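Side-chain contacts in dTDP-4-dehydrorhamnose reductase (Bacillus anthracis, PDB 3SC6), which catalyses the NADPH-dependent reduction of dTDP-4-dehydrorhamnose to dTDP-L-rhamnose, a reaction of the rhamnose biosynthetic pathway: residues T43-S46 against Q47-V51; L194-M197 against I198-I202; A224-I227 against F228-N232; V165-M168 against I169-K173; E116-D119 against E120-P124. All coordinates share one frame; numbering follows the deposited sequence. Where two conformers were deposited one is given.

Contact 1 (T43-S46 against Q47-V51); sequences TNIS and QVQQV
Q47 meets N44 at the start of helix 45-55, and its backbone N is the first point of contact. This N-H is offered to the N44 side-chain OD1 at 3.3 Å, a weak but fairly straight capping bond that makes N44 the N-cap, and is shared, again weakly, with N44 O. With CG anti to the backbone N (chi1 -178°), the N44 amide lies close to the Q47 side chain, ND2 being 3.5 Å from Q47 CB. The two side chains run nearly perpendicular, their amide planes 66° apart. The far end of Q47 turns to D41, whose backbone N gives OE1 a hydrogen bond. V48 N then donates to N44 O at 2.9 Å, while V48 CG2 lies against the same carbonyl. Q49 follows with a nearly linear bond from its N to I45 O at 2.9 Å; its extended chain keeps I45 company outward, NE2 coming 4.2 Å from I45 CD1. Q50 keeps the series going, N to S46 O at 3.2 Å. Beyond the turn, I45 and Q49 lean on helix 76-97, and T43 touches the bound NADP. This is an asparagine N-cap opening a surface helix of the Rossmann fold.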
loop_
_atom_site.group_PDB
_atom_site.type_symbol
_atom_site.label_atom_id
_atom_site.label_comp_id
_atom_site.label_asym_id
_atom_site.label_seq_id
_atom_site.Cartn_x
_atom_site.Cartn_y
_atom_site.Cartn_z
ATOM N N THR A 43 10.455 7.645 -13.396
ATOM C CA THR A 43 10.447 7.404 -14.843
ATOM C C THR A 43 11.724 7.844 -15.567
ATOM O O THR A 43 11.852 7.632 -16.771
ATOM C CB THR A 43 9.250 8.097 -15.514
ATOM O OG1 THR A 43 9.349 9.514 -15.341
ATOM C CG2 THR A 43 7.944 7.597 -14.918
ATOM N N ASN A 44 12.652 8.468 -14.845
ATOM C CA ASN A 44 13.916 8.927 -15.430
ATOM C C ASN A 44 15.037 8.035 -14.898
ATOM O O ASN A 44 15.576 8.269 -13.817
ATOM C CB ASN A 44 14.160 10.399 -15.079
ATOM C CG ASN A 44 15.440 10.948 -15.688
ATOM O OD1 ASN A 44 16.212 10.223 -16.315
ATOM N ND2 ASN A 44 15.666 12.237 -15.500
ATOM N N ILE A 45 15.382 7.011 -15.673
ATOM C CA ILE A 45 16.420 6.059 -15.284
ATOM C C ILE A 45 17.782 6.717 -15.048
ATOM O O ILE A 45 18.486 6.373 -14.098
ATOM C CB ILE A 45 16.539 4.908 -16.319
ATOM C CG1 ILE A 45 17.394 3.765 -15.759
ATOM C CG2 ILE A 45 17.032 5.434 -17.671
ATOM C CD1 ILE A 45 17.509 2.567 -16.689
ATOM N N SER A 46 18.153 7.662 -15.899
ATOM C CA SER A 46 19.431 8.334 -15.738
ATOM C C SER A 46 19.500 8.984 -14.358
ATOM O O SER A 46 20.541 8.958 -13.705
ATOM C CB SER A 46 19.631 9.381 -16.833
ATOM O OG SER A 46 18.605 10.359 -16.795
ATOM N N GLN A 47 18.383 9.554 -13.913
ATOM C CA GLN A 47 18.326 10.206 -12.608
ATOM C C GLN A 47 18.303 9.170 -11.489
ATOM O O GLN A 47 18.958 9.351 -10.460
ATOM C CB GLN A 47 17.084 11.097 -12.490
ATOM C CG GLN A 47 16.998 11.855 -11.158
ATOM C CD GLN A 47 15.748 12.722 -11.029
ATOM O OE1 GLN A 47 14.820 12.628 -11.836
ATOM N NE2 GLN A 47 15.710 13.551 -9.991
ATOM N N VAL A 48 17.543 8.093 -11.690
ATOM C CA VAL A 48 17.439 7.036 -10.690
ATOM C C VAL A 48 18.824 6.489 -10.362
ATOM O O VAL A 48 19.173 6.319 -9.191
ATOM C CB VAL A 48 16.525 5.884 -11.158
ATOM C CG1 VAL A 48 16.459 4.799 -10.096
ATOM C CG2 VAL A 48 15.135 6.397 -11.457
ATOM N N GLN A 49 19.609 6.211 -11.397
ATOM C CA GLN A 49 20.957 5.691 -11.200
ATOM C C GLN A 49 21.863 6.713 -10.506
ATOM O O GLN A 49 22.583 6.367 -9.575
ATOM C CB GLN A 49 21.552 5.180 -12.522
ATOM C CG GLN A 49 20.823 3.938 -13.066
ATOM C CD GLN A 49 21.376 3.427 -14.394
ATOM O OE1 GLN A 49 21.976 4.176 -15.168
ATOM N NE2 GLN A 49 21.124 2.152 -14.682
ATOM N N GLN A 50 21.807 7.970 -10.929
ATOM C CA GLN A 50 22.633 9.003 -10.314
ATOM C C GLN A 50 22.437 9.067 -8.803
ATOM O O GLN A 50 23.396 9.051 -8.041
ATOM C CB GLN A 50 22.289 10.373 -10.883
ATOM C CG GLN A 50 23.104 11.503 -10.266
ATOM C CD GLN A 50 22.712 12.867 -10.794
ATOM O OE1 GLN A 50 23.333 13.876 -10.454
ATOM N NE2 GLN A 50 21.677 12.909 -11.631
ATOM N N VAL A 51 21.183 9.151 -8.380
ATOM C CA VAL A 51 20.859 9.230 -6.965
ATOM C C VAL A 51 21.243 7.969 -6.195
ATOM O O VAL A 51 21.818 8.054 -5.108
ATOM C CB VAL A 51 19.361 9.513 -6.752
ATOM C CG1 VAL A 51 19.034 9.539 -5.268
ATOM C CG2 VAL A 51 18.972 10.831 -7.406
#

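Contact 2 (L194-M197 against I198-I202)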
loop_
_atom_site.group_PDB
_atom_site.type_symbol
_atom_site.label_atom_id
_atom_site.label_comp_id
_atom_site.label_asym_id
_atom_site.label_seq_id
_atom_site.Cartn_x
_atom_site.Cartn_y
_atom_site.Cartn_z
ATOM N N LEU A 194 1.620 -1.264 8.990
ATOM C CA LEU A 194 2.345 -1.726 7.818
ATOM C C LEU A 194 3.829 -1.405 7.988
ATOM O O LEU A 194 4.690 -2.267 7.790
ATOM C CB LEU A 194 1.812 -1.052 6.549
ATOM C CG LEU A 194 2.524 -1.451 5.254
ATOM C CD1 LEU A 194 2.454 -2.956 5.060
ATOM C CD2 LEU A 194 1.929 -0.725 4.058
ATOM N N ASN A 195 4.123 -0.161 8.358
ATOM C CA ASN A 195 5.507 0.269 8.553
ATOM C C ASN A 195 6.219 -0.587 9.584
ATOM O O ASN A 195 7.409 -0.862 9.442
ATOM C CB ASN A 195 5.575 1.751 8.928
ATOM C CG ASN A 195 5.074 2.661 7.814
ATOM O OD1 ASN A 195 4.935 2.237 6.661
ATOM N ND2 ASN A 195 4.840 3.930 8.143
ATOM N N VAL A 196 5.495 -1.011 10.617
ATOM C CA VAL A 196 6.093 -1.844 11.648
ATOM C C VAL A 196 6.565 -3.142 11.022
ATOM O O VAL A 196 7.641 -3.636 11.345
ATOM C CB VAL A 196 5.108 -2.164 12.796
ATOM C CG1 VAL A 196 5.717 -3.166 13.759
ATOM C CG2 VAL A 196 4.698 -0.897 13.522
ATOM N N MET A 197 5.770 -3.676 10.099
ATOM C CA MET A 197 6.117 -4.929 9.435
ATOM C C MET A 197 7.243 -4.712 8.420
ATOM O O MET A 197 8.151 -5.531 8.317
ATOM C CB MET A 197 4.890 -5.539 8.759
ATOM C CG MET A 197 5.126 -6.931 8.209
ATOM S SD MET A 197 5.616 -8.078 9.530
ATOM C CE MET A 197 4.200 -7.967 10.623
ATOM N N ILE A 198 7.179 -3.619 7.667
ATOM C CA ILE A 198 8.217 -3.317 6.678
ATOM C C ILE A 198 9.555 -3.242 7.396
ATOM O O ILE A 198 10.553 -3.817 6.963
ATOM C CB ILE A 198 7.966 -1.963 5.969
ATOM C CG1 ILE A 198 6.667 -2.013 5.163
ATOM C CG2 ILE A 198 9.109 -1.635 5.034
ATOM C CD1 ILE A 198 6.332 -0.724 4.449
ATOM N N ASN A 199 9.547 -2.533 8.513
ATOM C CA ASN A 199 10.725 -2.349 9.340
ATOM C C ASN A 199 11.314 -3.713 9.746
ATOM O O ASN A 199 12.528 -3.908 9.717
ATOM C CB ASN A 199 10.330 -1.546 10.594
ATOM C CG ASN A 199 11.509 -1.186 11.462
ATOM O OD1 ASN A 199 12.648 -1.162 11.008
ATOM N ND2 ASN A 199 11.233 -0.835 12.707
ATOM N N LYS A 200 10.447 -4.655 10.108
ATOM C CA LYS A 200 10.887 -5.993 10.519
ATOM C C LYS A 200 11.509 -6.768 9.356
ATOM O O LYS A 200 12.513 -7.458 9.534
ATOM C CB LYS A 200 9.725 -6.758 11.172
ATOM C CG LYS A 200 9.199 -6.060 12.448
ATOM C CD LYS A 200 7.965 -6.728 13.079
ATOM C CE LYS A 200 8.218 -8.152 13.537
ATOM N NZ LYS A 200 9.286 -8.241 14.582
ATOM N N LEU A 201 10.930 -6.632 8.165
ATOM C CA LEU A 201 11.450 -7.323 6.976
ATOM C C LEU A 201 12.810 -6.808 6.500
ATOM O O LEU A 201 13.654 -7.597 6.080
ATOM C CB LEU A 201 10.459 -7.234 5.811
ATOM C CG LEU A 201 9.101 -7.929 5.946
ATOM C CD1 LEU A 201 8.199 -7.578 4.770
ATOM C CD2 LEU A 201 9.279 -9.444 6.076
ATOM N N ILE A 202 13.027 -5.494 6.562
ATOM C CA ILE A 202 14.308 -4.927 6.111
ATOM C C ILE A 202 15.522 -5.356 6.957
ATOM O O ILE A 202 16.649 -5.314 6.466
ATOM C CB ILE A 202 14.241 -3.388 5.884
ATOM C CG1 ILE A 202 14.119 -2.621 7.197
ATOM C CG2 ILE A 202 13.063 -3.036 4.979
ATOM C CD1 ILE A 202 14.028 -1.122 6.996
#
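I198 reaches back one helical turn to L194 and N195, and its longer branch carries most of the side-chain packing here. CB lies 3.7 Å from N195 O. CG1, anti to the carbonyl carbon (chi1 -64°), passes along the L194 carbonyl with L194 O 3.3 Å away, and this torsion sends the branch back toward the start of the helix. At the tip, CD1 meets two side chains: L194 CG is 4.0 Å from it, an apolar contact in which the two side chains meet at a slant, and N195 OD1 is also 4.0 Å from I198 CD1. N195 runs parallel to I198 out from the helix, while its ND2 is hydrogen-bonded to E24 of helix 16-24. On the outer face K200 behaves differently. Its CG rests 3.1 Å from V196 O, then bends at chi3 and chi4 carry the amino end away from the turn. Beneath these side chains runs the regular backbone ladder, I198 N to L194 O at 2.8 Å, N199 N to N195 O at 2.9 Å and L201 N to M197 O at 3.0 Å. The inner face of the helix lies on the sheet, with I198 on I61, I202 on I59, and L194 and L201 both on V151. A helix covering one face of a largely parallel sheet, with apolar residues inward and V196 and K200 outward, is characteristic of the Rossmann fold.

Contact 3 (A224-I227 against F228-N232); sequences AKKI and FSYAN
A224 to A231 form the closing turns of helix 220-231, held by i to i+4 bonds such as F228 N to A224 O (3.3 Å) and A231 N to I227 O (2.9 Å), and the helix ends in a Schellman motif in which N232 takes a positive phi of 60°, its N points weakly back to S229 O, and M233 N reaches F228 O. Among the side chains, K226 follows Y230 outward. The CG of K226 meets CE2 of Y230 at 3.3 Å, with CD close behind, so that the aliphatic stem of the lysine runs beside the CE2 side of the ring. Beyond it the chain bends at chi3, and NZ makes a long, weak ion pair with E274. F228 CG lies anti to the carbonyl carbon (chi1 -58°), which folds the ring back over the preceding turn and puts CD2 3.4 Å from A224 O. Around this end of the helix, I227 packs between helix 273-283, through L277 and F281, and helix 164-172, through F164; Y230 touches E278 of the former.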
loop_
_atom_site.group_PDB
_atom_site.type_symbol
_atom_site.label_atom_id
_atom_site.label_comp_id
_atom_site.label_asym_id
_atom_site.label_seq_id
_atom_site.Cartn_x
_atom_site.Cartn_y
_atom_site.Cartn_z
ATOM N N ALA A 224 -17.340 2.147 7.997
ATOM C CA ALA A 224 -17.877 3.482 8.210
ATOM C C ALA A 224 -18.529 3.561 9.589
ATOM O O ALA A 224 -18.211 4.455 10.372
ATOM C CB ALA A 224 -18.877 3.836 7.124
ATOM N N LYS A 225 -19.431 2.622 9.889
ATOM C CA LYS A 225 -20.108 2.611 11.191
ATOM C C LYS A 225 -19.135 2.642 12.347
ATOM O O LYS A 225 -19.256 3.469 13.251
ATOM C CB LYS A 225 -20.985 1.368 11.388
ATOM C CG LYS A 225 -22.192 1.216 10.492
ATOM C CD LYS A 225 -22.936 -0.068 10.884
ATOM C CE LYS A 225 -24.200 -0.286 10.082
ATOM N NZ LYS A 225 -25.199 0.796 10.277
ATOM N N LYS A 226 -18.170 1.733 12.320
ATOM C CA LYS A 226 -17.193 1.660 13.389
ATOM C C LYS A 226 -16.283 2.897 13.486
ATOM O O LYS A 226 -15.700 3.152 14.540
ATOM C CB LYS A 226 -16.442 0.325 13.353
ATOM C CG LYS A 226 -15.451 0.147 14.488
ATOM C CD LYS A 226 -14.932 -1.280 14.581
ATOM C CE LYS A 226 -16.071 -2.262 14.915
ATOM N NZ LYS A 226 -15.601 -3.670 15.035
ATOM N N ILE A 227 -16.163 3.666 12.406
ATOM C CA ILE A 227 -15.341 4.870 12.454
ATOM C C ILE A 227 -16.086 5.867 13.337
ATOM O O ILE A 227 -15.482 6.551 14.164
ATOM C CB ILE A 227 -15.075 5.487 11.065
ATOM C CG1 ILE A 227 -14.204 4.549 10.229
ATOM C CG2 ILE A 227 -14.331 6.804 11.206
ATOM C CD1 ILE A 227 -13.880 5.078 8.848
ATOM N N PHE A 228 -17.409 5.924 13.172
ATOM C CA PHE A 228 -18.233 6.832 13.962
ATOM C C PHE A 228 -18.371 6.305 15.381
ATOM O O PHE A 228 -18.610 7.072 16.308
ATOM C CB PHE A 228 -19.620 7.035 13.345
ATOM C CG PHE A 228 -19.588 7.571 11.944
ATOM C CD1 PHE A 228 -18.823 8.676 11.635
ATOM C CD2 PHE A 228 -20.375 7.013 10.955
ATOM C CE1 PHE A 228 -18.790 9.180 10.350
ATOM C CE2 PHE A 228 -20.359 7.521 9.670
ATOM C CZ PHE A 228 -19.565 8.608 9.368
ATOM N N SER A 229 -18.232 4.993 15.543
ATOM C CA SER A 229 -18.332 4.378 16.857
ATOM C C SER A 229 -17.202 4.921 17.729
ATOM O O SER A 229 -17.447 5.383 18.845
ATOM C CB SER A 229 -18.250 2.855 16.754
ATOM O OG SER A 229 -18.354 2.252 18.031
ATOM N N TYR A 230 -15.967 4.866 17.223
ATOM C CA TYR A 230 -14.818 5.378 17.981
ATOM C C TYR A 230 -14.811 6.901 17.999
ATOM O O TYR A 230 -14.353 7.509 18.965
ATOM C CB TYR A 230 -13.473 4.863 17.454
ATOM C CG TYR A 230 -13.252 3.373 17.600
ATOM C CD1 TYR A 230 -12.852 2.834 18.817
ATOM C CD2 TYR A 230 -13.356 2.519 16.512
ATOM C CE1 TYR A 230 -12.628 1.479 18.961
ATOM C CE2 TYR A 230 -13.122 1.159 16.647
ATOM C CZ TYR A 230 -12.760 0.647 17.872
ATOM O OH TYR A 230 -12.527 -0.702 18.006
ATOM N N ALA A 231 -15.307 7.515 16.929
ATOM C CA ALA A 231 -15.357 8.968 16.846
ATOM C C ALA A 231 -16.455 9.489 17.776
ATOM O O ALA A 231 -16.476 10.668 18.133
ATOM C CB ALA A 231 -15.616 9.408 15.420
ATOM N N ASN A 232 -17.361 8.591 18.162
ATOM C CA ASN A 232 -18.474 8.913 19.048
ATOM C C ASN A 232 -19.344 10.000 18.411
ATOM O O ASN A 232 -19.632 11.032 19.021
ATOM C CB ASN A 232 -17.958 9.334 20.435
ATOM C CG ASN A 232 -19.080 9.579 21.439
ATOM O OD1 ASN A 232 -20.257 9.373 21.144
ATOM N ND2 ASN A 232 -18.710 10.002 22.643
#

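Contact 4 (V165-M168 against I169-K173); sequences VKTM and IRLGK
In helix 164-172, an amphipathic helix, T167 meets L171 one turn on as an i, i+4 pair. The two side chains extend next to each other in a common direction, with the CG2 methyl of T167 3.5 Å from CD1 of L171. T167 CG2 is anti to the backbone N (chi1 -62° for OG1), which sends the methyl forward along the helix and leaves OG1 facing back to bond N163 O. L171 CG also covers the T167 carbonyl, whose O takes a nearly linear bond from L171 N at 2.8 Å. A second apolar pair lies on another side of the helix: V165 CG1 and I169 CD1 are 4.4 Å apart, and CG1 of I169 runs over V165 O at 3.5 Å. R170 uses its stem, CB lying 3.3 Å from K166 O, which also accepts from R170 N at 3.0 Å. Its guanidinium swings round after a bend at chi3 toward the K166 stem. K166 NZ bonds K159 O and stays 6.7 Å from R170 NH2, so the like charges do not meet. Inward, V165 packs on F223 and F280, and M168 on I178 and V180. Helix 164-172 thus lies with its buried side against helices 220-231 and 273-283 and strand 177-181, R170 being on its exposed side.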
loop_
_atom_site.group_PDB
_atom_site.type_symbol
_atom_site.label_atom_id
_atom_site.label_comp_id
_atom_site.label_asym_id
_atom_site.label_seq_id
_atom_site.Cartn_x
_atom_site.Cartn_y
_atom_site.Cartn_z
ATOM N N VAL A 165 -11.045 7.452 6.144
ATOM C CA VAL A 165 -11.344 7.748 7.544
ATOM C C VAL A 165 -11.530 9.252 7.776
ATOM O O VAL A 165 -12.465 9.659 8.467
ATOM C CB VAL A 165 -10.281 7.189 8.493
ATOM C CG1 VAL A 165 -10.603 7.573 9.926
ATOM C CG2 VAL A 165 -10.203 5.681 8.355
ATOM N N LYS A 166 -10.649 10.074 7.204
ATOM C CA LYS A 166 -10.755 11.529 7.362
ATOM C C LYS A 166 -12.016 12.069 6.683
ATOM O O LYS A 166 -12.614 13.027 7.162
ATOM C CB LYS A 166 -9.535 12.255 6.783
ATOM C CG LYS A 166 -8.193 11.967 7.448
ATOM C CD LYS A 166 -7.086 12.754 6.730
ATOM C CE LYS A 166 -5.711 12.521 7.324
ATOM N NZ LYS A 166 -5.637 12.942 8.740
ATOM N N THR A 167 -12.405 11.460 5.564
ATOM C CA THR A 167 -13.595 11.890 4.830
ATOM C C THR A 167 -14.875 11.693 5.648
ATOM O O THR A 167 -15.724 12.584 5.688
ATOM C CB THR A 167 -13.722 11.171 3.464
ATOM O OG1 THR A 167 -12.590 11.493 2.645
ATOM C CG2 THR A 167 -14.981 11.604 2.739
ATOM N N MET A 168 -15.015 10.540 6.300
ATOM C CA MET A 168 -16.206 10.272 7.110
ATOM C C MET A 168 -16.340 11.266 8.265
ATOM O O MET A 168 -17.430 11.767 8.529
ATOM C CB MET A 168 -16.194 8.844 7.668
ATOM C CG MET A 168 -16.219 7.709 6.639
ATOM S SD MET A 168 -17.667 7.630 5.547
ATOM C CE MET A 168 -17.122 8.546 4.109
ATOM N N ILE A 169 -15.237 11.551 8.948
ATOM C CA ILE A 169 -15.254 12.490 10.074
ATOM C C ILE A 169 -15.538 13.915 9.605
ATOM O O ILE A 169 -16.129 14.713 10.332
ATOM C CB ILE A 169 -13.918 12.476 10.846
ATOM C CG1 ILE A 169 -13.638 11.079 11.403
ATOM C CG2 ILE A 169 -13.949 13.486 11.987
ATOM C CD1 ILE A 169 -12.345 10.987 12.171
ATOM N N ARG A 170 -15.118 14.220 8.385
ATOM C CA ARG A 170 -15.313 15.538 7.799
ATOM C C ARG A 170 -16.772 15.714 7.398
ATOM O O ARG A 170 -17.403 16.718 7.733
ATOM C CB ARG A 170 -14.418 15.671 6.571
ATOM C CG ARG A 170 -14.440 17.019 5.858
ATOM C CD ARG A 170 -13.506 16.957 4.658
ATOM N NE ARG A 170 -12.149 16.599 5.075
ATOM C CZ ARG A 170 -11.124 16.411 4.245
ATOM N NH1 ARG A 170 -11.282 16.543 2.931
ATOM N NH2 ARG A 170 -9.933 16.083 4.733
ATOM N N LEU A 171 -17.300 14.725 6.683
ATOM C CA LEU A 171 -18.682 14.756 6.223
ATOM C C LEU A 171 -19.658 14.408 7.345
ATOM O O LEU A 171 -20.739 14.988 7.438
ATOM C CB LEU A 171 -18.867 13.783 5.054
ATOM C CG LEU A 171 -17.994 14.051 3.821
ATOM C CD1 LEU A 171 -18.215 12.982 2.760
ATOM C CD2 LEU A 171 -18.260 15.436 3.244
ATOM N N GLY A 172 -19.262 13.470 8.199
ATOM C CA GLY A 172 -20.094 13.031 9.318
ATOM C C GLY A 172 -20.649 14.129 10.204
ATOM O O GLY A 172 -21.811 14.073 10.610
ATOM N N LYS A 173 -19.824 15.128 10.504
ATOM C CA LYS A 173 -20.245 16.242 11.357
ATOM C C LYS A 173 -21.386 17.066 10.762
ATOM O O LYS A 173 -22.209 17.606 11.497
ATOM C CB LYS A 173 -19.059 17.167 11.658
ATOM C CG LYS A 173 -17.913 16.503 12.407
ATOM C CD LYS A 173 -16.764 17.476 12.643
ATOM C CE LYS A 173 -15.609 16.808 13.376
ATOM N NZ LYS A 173 -14.470 17.739 13.602
#

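Contact 5 (E116-D119 against E120-P124); sequences EGYD and EFHNP
D119 to H122 make a type I beta turn in the loop between strand 100-106 and helix 129-144, and neither segment has regular helix or strand. The D119 carboxylate reaches across the turn: with CG placed between the backbone N and the carbonyl carbon (chi1 65°), OD2 lies in front of two backbone N-H groups. F121 N and H122 N each donate to it at 3.0 Å, both weakly because the bonds are bent to about 130°; the first of these closes an Asx turn. OD1 turns the other way and meets the F121 ring in its plane, at the edge, 3.7 Å from CD2, with carboxylate and ring planes 76° apart. The H122 imidazole lies under OD2, which stands over one of its faces, offset toward the rim. Its ND1 takes a weak bond from D119 N at 3.4 Å and sits near the Y118 ring edge, though two conformers were deposited for H122, and its contacts are doubtful to that extent. Y118 itself stacks on F110. E120 folds back at chi2, and its OE2 weakly accepts from H211 N and M261 N. The chemistry is that of a carboxylate spanning the turn: two weak backbone donors converge on OD2, an arrangement consistent with D119 being ionised.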
loop_
_atom_site.group_PDB
_atom_site.type_symbol
_atom_site.label_atom_id
_atom_site.label_comp_id
_atom_site.label_asym_id
_atom_site.label_seq_id
_atom_site.Cartn_x
_atom_site.Cartn_y
_atom_site.Cartn_z
ATOM N N GLU A 116 -12.271 -16.185 1.236
ATOM C CA GLU A 116 -11.133 -16.572 2.085
ATOM C C GLU A 116 -9.839 -15.859 1.674
ATOM O O GLU A 116 -8.918 -15.721 2.481
ATOM C CB GLU A 116 -10.915 -18.098 2.117
ATOM C CG GLU A 116 -10.615 -18.788 0.772
ATOM C CD GLU A 116 -11.768 -18.731 -0.223
ATOM O OE1 GLU A 116 -11.607 -19.251 -1.349
ATOM O OE2 GLU A 116 -12.836 -18.183 0.121
ATOM N N GLY A 117 -9.767 -15.419 0.420
ATOM C CA GLY A 117 -8.587 -14.717 -0.074
ATOM C C GLY A 117 -7.607 -15.567 -0.855
ATOM O O GLY A 117 -7.877 -16.723 -1.174
ATOM N N TYR A 118 -6.455 -14.976 -1.154
ATOM C CA TYR A 118 -5.404 -15.645 -1.904
ATOM C C TYR A 118 -4.097 -15.634 -1.122
ATOM O O TYR A 118 -3.848 -14.711 -0.344
ATOM C CB TYR A 118 -5.173 -14.900 -3.219
ATOM C CG TYR A 118 -6.394 -14.790 -4.102
ATOM C CD1 TYR A 118 -6.662 -15.747 -5.076
ATOM C CD2 TYR A 118 -7.279 -13.725 -3.965
ATOM C CE1 TYR A 118 -7.781 -15.648 -5.892
ATOM C CE2 TYR A 118 -8.401 -13.617 -4.773
ATOM C CZ TYR A 118 -8.645 -14.583 -5.736
ATOM O OH TYR A 118 -9.755 -14.484 -6.542
ATOM N N ASP A 119 -3.270 -16.661 -1.319
ATOM C CA ASP A 119 -1.984 -16.718 -0.629
ATOM C C ASP A 119 -0.960 -16.153 -1.608
ATOM O O ASP A 119 -1.291 -15.855 -2.761
ATOM C CB ASP A 119 -1.593 -18.129 -0.154
ATOM C CG ASP A 119 -1.357 -19.105 -1.291
ATOM O OD1 ASP A 119 -1.031 -20.271 -0.993
ATOM O OD2 ASP A 119 -1.473 -18.718 -2.471
ATOM N N GLU A 120 0.284 -16.031 -1.167
ATOM C CA GLU A 120 1.329 -15.481 -2.013
ATOM C C GLU A 120 1.718 -16.369 -3.196
ATOM O O GLU A 120 2.392 -15.903 -4.113
ATOM C CB GLU A 120 2.585 -15.172 -1.190
ATOM C CG GLU A 120 2.420 -14.197 -0.006
ATOM C CD GLU A 120 1.570 -14.735 1.153
ATOM O OE1 GLU A 120 1.032 -15.857 1.058
ATOM O OE2 GLU A 120 1.463 -14.028 2.175
ATOM N N PHE A 121 1.278 -17.624 -3.201
ATOM C CA PHE A 121 1.629 -18.532 -4.291
ATOM C C PHE A 121 0.657 -18.632 -5.469
ATOM O O PHE A 121 1.028 -19.162 -6.520
ATOM C CB PHE A 121 1.909 -19.921 -3.733
ATOM C CG PHE A 121 2.966 -19.927 -2.683
ATOM C CD1 PHE A 121 4.308 -19.918 -3.035
ATOM C CD2 PHE A 121 2.623 -19.947 -1.338
ATOM C CE1 PHE A 121 5.288 -19.909 -2.063
ATOM C CE2 PHE A 121 3.596 -19.946 -0.365
ATOM C CZ PHE A 121 4.932 -19.928 -0.723
ATOM N N HIS A 122 -0.580 -18.161 -5.305
ATOM C CA HIS A 122 -1.541 -18.227 -6.409
ATOM C C HIS A 122 -1.159 -17.260 -7.523
ATOM O O HIS A 122 -0.719 -16.139 -7.264
ATOM C CB HIS A 122 -2.989 -17.975 -5.958
ATOM C CG HIS A 122 -3.553 -19.049 -5.078
ATOM N ND1 HIS A 122 -4.088 -18.797 -3.833
ATOM C CD2 HIS A 122 -3.660 -20.387 -5.268
ATOM C CE1 HIS A 122 -4.504 -19.932 -3.296
ATOM N NE2 HIS A 122 -4.253 -20.912 -4.146
ATOM N N ASN A 123 -1.318 -17.718 -8.760
ATOM C CA ASN A 123 -0.996 -16.911 -9.935
ATOM C C ASN A 123 -1.933 -15.726 -10.007
ATOM O O ASN A 123 -3.150 -15.894 -10.022
ATOM C CB ASN A 123 -1.117 -17.727 -11.224
ATOM C CG ASN A 123 -0.149 -18.895 -11.274
ATOM O OD1 ASN A 123 0.713 -19.040 -10.408
ATOM N ND2 ASN A 123 -0.279 -19.725 -12.305
ATOM N N PRO A 124 -1.372 -14.516 -10.035
ATOM C CA PRO A 124 -2.228 -13.343 -10.101
ATOM C C PRO A 124 -3.031 -13.222 -11.393
ATOM O O PRO A 124 -2.675 -13.806 -12.416
ATOM C CB PRO A 124 -1.229 -12.187 -9.979
ATOM C CG PRO A 124 -0.089 -12.774 -9.224
ATOM C CD PRO A 124 0.032 -14.149 -9.781
#

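Overall arrangement
The most buried of the five is contact 2, whose helix lies on the central sheet near the NADP; contact 1, about 17 Å from it at the nearest atoms, is the first turn of a surface helix, with T43 touching the NADP. Contacts 3, 4 and 5 are partly buried. Contacts 3 and 4 pack directly: I227 CD1 meets V165 CG2 at 3.8 Å and M168 CG at 4.2 Å, an apolar seam between helices 220-231 and 164-172, and F228 CE1 packs on M168 O. Contact 1 opens its helix with a side-chain cap, whereas contact 3 closes one with a backbone motif. Contact 5 alone lies wholly in loop; there a carboxylate, not a carbonyl ladder, takes the backbone N-H groups, and only weakly.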